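Local coordinates for flagellar hook protein FlgE (Caulobacter crescentus CB15, PDB 5AY6) that builds the bacterial flagellar hook, the universal joint that probably passes motor torque to the filament, represented here by an internal 32 kDa fragment, at residues Lys3-Ser15 with Glu276-Leu290. Sequence-based numbering, arbitrary orientation.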
# COMPACT_ATOMS: atom_id res chain seq x y z
N LYS A 3 -27.36 3.13 16.89
CA LYS A 3 -25.90 3.06 16.88
C LYS A 3 -25.44 1.85 16.08
O LYS A 3 -25.82 0.71 16.37
CB LYS A 3 -25.35 3.01 18.31
CG LYS A 3 -23.84 3.09 18.43
CD LYS A 3 -23.44 2.95 19.89
CE LYS A 3 -21.94 2.85 20.07
NZ LYS A 3 -21.62 2.29 21.42
N THR A 4 -24.62 2.10 15.06
CA THR A 4 -24.21 1.05 14.13
C THR A 4 -23.21 0.08 14.76
O THR A 4 -22.19 0.49 15.31
CB THR A 4 -23.60 1.65 12.86
OG1 THR A 4 -24.51 2.58 12.28
CG2 THR A 4 -23.28 0.55 11.85
N THR A 5 -23.50 -1.21 14.64
CA THR A 5 -22.64 -2.23 15.22
C THR A 5 -22.14 -3.24 14.18
O THR A 5 -21.20 -3.98 14.44
CB THR A 5 -23.37 -2.99 16.34
OG1 THR A 5 -24.57 -3.56 15.81
CG2 THR A 5 -23.73 -2.05 17.48
N ARG A 6 -22.78 -3.27 13.02
CA ARG A 6 -22.37 -4.21 11.99
C ARG A 6 -22.70 -3.69 10.60
O ARG A 6 -23.82 -3.26 10.34
CB ARG A 6 -23.04 -5.57 12.20
CG ARG A 6 -22.64 -6.61 11.16
CD ARG A 6 -23.18 -8.00 11.51
NE ARG A 6 -22.81 -8.98 10.49
CZ ARG A 6 -22.84 -10.30 10.67
NH1 ARG A 6 -23.23 -10.80 11.83
NH2 ARG A 6 -22.49 -11.11 9.68
N VAL A 7 -21.72 -3.75 9.71
CA VAL A 7 -21.92 -3.35 8.32
C VAL A 7 -21.49 -4.45 7.38
O VAL A 7 -20.51 -5.16 7.63
CB VAL A 7 -21.17 -2.04 7.97
CG1 VAL A 7 -21.57 -0.92 8.92
CG2 VAL A 7 -19.67 -2.25 8.01
N GLY A 8 -22.24 -4.62 6.30
CA GLY A 8 -21.89 -5.58 5.27
C GLY A 8 -21.58 -4.83 4.00
O GLY A 8 -22.39 -4.03 3.52
N VAL A 9 -20.39 -5.05 3.45
CA VAL A 9 -20.02 -4.39 2.21
C VAL A 9 -20.30 -5.29 1.03
O VAL A 9 -19.79 -6.41 0.96
CB VAL A 9 -18.55 -3.97 2.19
CG1 VAL A 9 -18.16 -3.50 0.80
CG2 VAL A 9 -18.28 -2.88 3.22
N ASN A 10 -21.12 -4.80 0.11
CA ASN A 10 -21.39 -5.52 -1.13
C ASN A 10 -20.91 -4.70 -2.31
O ASN A 10 -21.56 -3.74 -2.72
CB ASN A 10 -22.89 -5.82 -1.25
CG ASN A 10 -23.45 -6.47 -0.01
OD1 ASN A 10 -22.88 -7.42 0.52
ND2 ASN A 10 -24.57 -5.95 0.47
N ALA A 11 -19.75 -5.07 -2.85
CA ALA A 11 -19.14 -4.28 -3.91
C ALA A 11 -18.15 -5.11 -4.72
O ALA A 11 -17.61 -6.11 -4.24
CB ALA A 11 -18.44 -3.07 -3.32
N ASN A 12 -17.91 -4.68 -5.95
CA ASN A 12 -16.91 -5.33 -6.78
C ASN A 12 -15.77 -4.37 -7.12
O ASN A 12 -16.00 -3.20 -7.40
CB ASN A 12 -17.52 -5.87 -8.07
CG ASN A 12 -16.50 -6.60 -8.92
OD1 ASN A 12 -16.03 -7.68 -8.55
ND2 ASN A 12 -16.14 -6.01 -10.06
N LEU A 13 -14.55 -4.89 -7.08
CA LEU A 13 -13.39 -4.15 -7.55
C LEU A 13 -12.95 -4.75 -8.88
O LEU A 13 -12.71 -5.95 -8.96
CB LEU A 13 -12.25 -4.23 -6.53
CG LEU A 13 -12.57 -3.82 -5.09
CD1 LEU A 13 -11.46 -4.25 -4.16
CD2 LEU A 13 -12.77 -2.31 -5.01
N ARG A 14 -12.85 -3.92 -9.92
CA ARG A 14 -12.49 -4.45 -11.23
C ARG A 14 -11.11 -5.08 -11.21
O ARG A 14 -10.12 -4.41 -10.92
CB ARG A 14 -12.54 -3.37 -12.31
CG ARG A 14 -12.24 -3.95 -13.68
CD ARG A 14 -12.56 -3.00 -14.82
NE ARG A 14 -12.28 -3.64 -16.11
CZ ARG A 14 -12.26 -3.01 -17.28
NH1 ARG A 14 -12.53 -1.71 -17.34
NH2 ARG A 14 -11.98 -3.68 -18.39
N SER A 15 -11.03 -6.36 -11.53
CA SER A 15 -9.76 -7.09 -11.44
C SER A 15 -8.70 -6.56 -12.40
O SER A 15 -7.50 -6.65 -12.12
CB SER A 15 -9.98 -8.59 -11.68
OG SER A 15 -10.33 -8.83 -13.03
N GLU A 276 -17.57 5.00 22.66
CA GLU A 276 -16.80 3.99 21.95
C GLU A 276 -17.70 3.28 20.95
O GLU A 276 -18.86 3.00 21.24
CB GLU A 276 -16.21 2.98 22.94
CG GLU A 276 -15.61 1.75 22.30
CD GLU A 276 -14.91 0.87 23.31
OE1 GLU A 276 -14.09 1.41 24.08
OE2 GLU A 276 -15.17 -0.35 23.34
N GLN A 277 -17.17 3.03 19.76
CA GLN A 277 -17.95 2.40 18.71
C GLN A 277 -17.22 1.22 18.09
O GLN A 277 -16.36 1.39 17.23
CB GLN A 277 -18.31 3.42 17.64
CG GLN A 277 -19.30 2.90 16.60
CD GLN A 277 -20.39 3.91 16.26
OE1 GLN A 277 -20.30 5.09 16.61
NE2 GLN A 277 -21.44 3.44 15.58
N GLU A 278 -17.57 0.02 18.55
CA GLU A 278 -17.04 -1.21 17.98
C GLU A 278 -17.98 -1.66 16.87
O GLU A 278 -19.17 -1.83 17.09
CB GLU A 278 -16.92 -2.29 19.06
CG GLU A 278 -16.35 -3.61 18.58
CD GLU A 278 -16.23 -4.63 19.70
OE1 GLU A 278 -16.67 -4.33 20.83
OE2 GLU A 278 -15.70 -5.73 19.45
N VAL A 279 -17.43 -1.81 15.66
CA VAL A 279 -18.24 -2.14 14.50
C VAL A 279 -17.68 -3.34 13.74
O VAL A 279 -16.55 -3.32 13.25
CB VAL A 279 -18.34 -0.96 13.52
CG1 VAL A 279 -19.43 -1.22 12.50
CG2 VAL A 279 -18.63 0.33 14.26
N GLN A 280 -18.48 -4.40 13.63
CA GLN A 280 -18.12 -5.51 12.77
C GLN A 280 -18.25 -5.06 11.32
O GLN A 280 -19.24 -4.45 10.93
CB GLN A 280 -19.02 -6.72 13.04
CG GLN A 280 -18.80 -7.84 12.05
CD GLN A 280 -19.56 -9.10 12.41
OE1 GLN A 280 -20.08 -9.22 13.52
NE2 GLN A 280 -19.61 -10.05 11.49
N ILE A 281 -17.23 -5.35 10.52
CA ILE A 281 -17.27 -5.00 9.10
C ILE A 281 -17.14 -6.26 8.27
O ILE A 281 -16.07 -6.85 8.17
CB ILE A 281 -16.16 -3.99 8.74
CG1 ILE A 281 -16.37 -2.70 9.54
CG2 ILE A 281 -16.16 -3.72 7.24
CD1 ILE A 281 -15.27 -1.69 9.37
N ASP A 282 -18.27 -6.67 7.69
CA ASP A 282 -18.38 -7.94 7.00
C ASP A 282 -18.10 -7.77 5.50
O ASP A 282 -18.90 -7.17 4.78
CB ASP A 282 -19.77 -8.53 7.25
CG ASP A 282 -19.89 -9.98 6.82
OD1 ASP A 282 -18.86 -10.60 6.47
OD2 ASP A 282 -21.02 -10.52 6.86
N LEU A 283 -16.96 -8.28 5.05
CA LEU A 283 -16.60 -8.21 3.63
C LEU A 283 -16.80 -9.54 2.91
O LEU A 283 -16.32 -9.69 1.78
CB LEU A 283 -15.15 -7.76 3.47
CG LEU A 283 -14.67 -6.48 4.14
CD1 LEU A 283 -13.22 -6.19 3.75
CD2 LEU A 283 -15.55 -5.29 3.79
N ALA A 284 -17.49 -10.50 3.53
CA ALA A 284 -17.55 -11.85 2.97
C ALA A 284 -18.90 -12.56 3.12
O ALA A 284 -18.94 -13.79 3.23
CB ALA A 284 -16.46 -12.71 3.59
N SER A 285 -19.99 -11.81 3.11
CA SER A 285 -21.31 -12.43 3.22
C SER A 285 -21.62 -13.32 2.01
O SER A 285 -21.03 -13.16 0.94
CB SER A 285 -22.38 -11.36 3.38
OG SER A 285 -22.51 -10.61 2.19
N ALA A 286 -22.56 -14.24 2.18
CA ALA A 286 -22.90 -15.18 1.12
C ALA A 286 -23.54 -14.49 -0.09
O ALA A 286 -23.15 -14.72 -1.23
CB ALA A 286 -23.83 -16.26 1.65
N ALA A 287 -24.54 -13.65 0.17
CA ALA A 287 -25.25 -12.99 -0.93
C ALA A 287 -24.44 -11.86 -1.54
O ALA A 287 -24.55 -11.59 -2.73
CB ALA A 287 -26.60 -12.47 -0.44
N GLY A 288 -23.62 -11.20 -0.72
CA GLY A 288 -22.84 -10.07 -1.19
C GLY A 288 -21.35 -10.24 -1.02
O GLY A 288 -20.76 -11.20 -1.52
N GLY A 289 -20.72 -9.31 -0.32
CA GLY A 289 -19.30 -9.39 -0.05
C GLY A 289 -18.48 -8.51 -0.97
O GLY A 289 -19.00 -7.91 -1.91
N LEU A 290 -17.18 -8.42 -0.68
CA LEU A 290 -16.25 -7.68 -1.52
C LEU A 290 -15.63 -8.63 -2.54
O LEU A 290 -14.94 -9.58 -2.16
CB LEU A 290 -15.17 -7.02 -0.67
CG LEU A 290 -14.16 -6.15 -1.40
CD1 LEU A 290 -14.84 -4.92 -2.00
CD2 LEU A 290 -13.03 -5.75 -0.47
O HOH W 1 -21.07 0.20 17.80
O HOH W 2 -20.52 -8.59 3.08
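Arg6 and Gln280 face each other on parallel strands 6-12 and 277-282, their side chains side by side. From Arg6 CB, 4.2 Å from Gln280 O, the arginine extends with CG against Gln280 CB and CD against the amide carbon; NE and NH1 border Gln280 NE2, which sits over the guanidinium centre, 3.3 Å from Arg6 CZ, the planes 25° apart. At the tip, Arg6 NH2 forms a salt bridge with Asp282 OD2 (3.2 Å), in the guanidinium plane but above the carboxylate's; a long chain with a flat end suits this reach. On the other face, branched Val7 CG2 packs on Ile281 CG1 (3.7 Å), towards strand 167-174. Val7 N donates to Gln280 O and Val7 O accepts from Asp282 N. Asn10 OD1 accepts from Gly289 N (3.0 Å) through an in-plane lone pair, while ND2 bonds Ser301 OG, linking both neighbouring strands. A CB on Gly288 would strike OD1; on Gly289, the preceding carbonyl. Gln277 NE2, its chain bent at chi2 (137°), donates to Thr4 O (3.1 Å) and Ser174 O. A leucine here would probably leave both carbonyls without this shared amide donor. Backbone bonds thus join the FlaE D2 family region to the N-terminal strand, between a polar face holding one salt bridge and a buried apolar one.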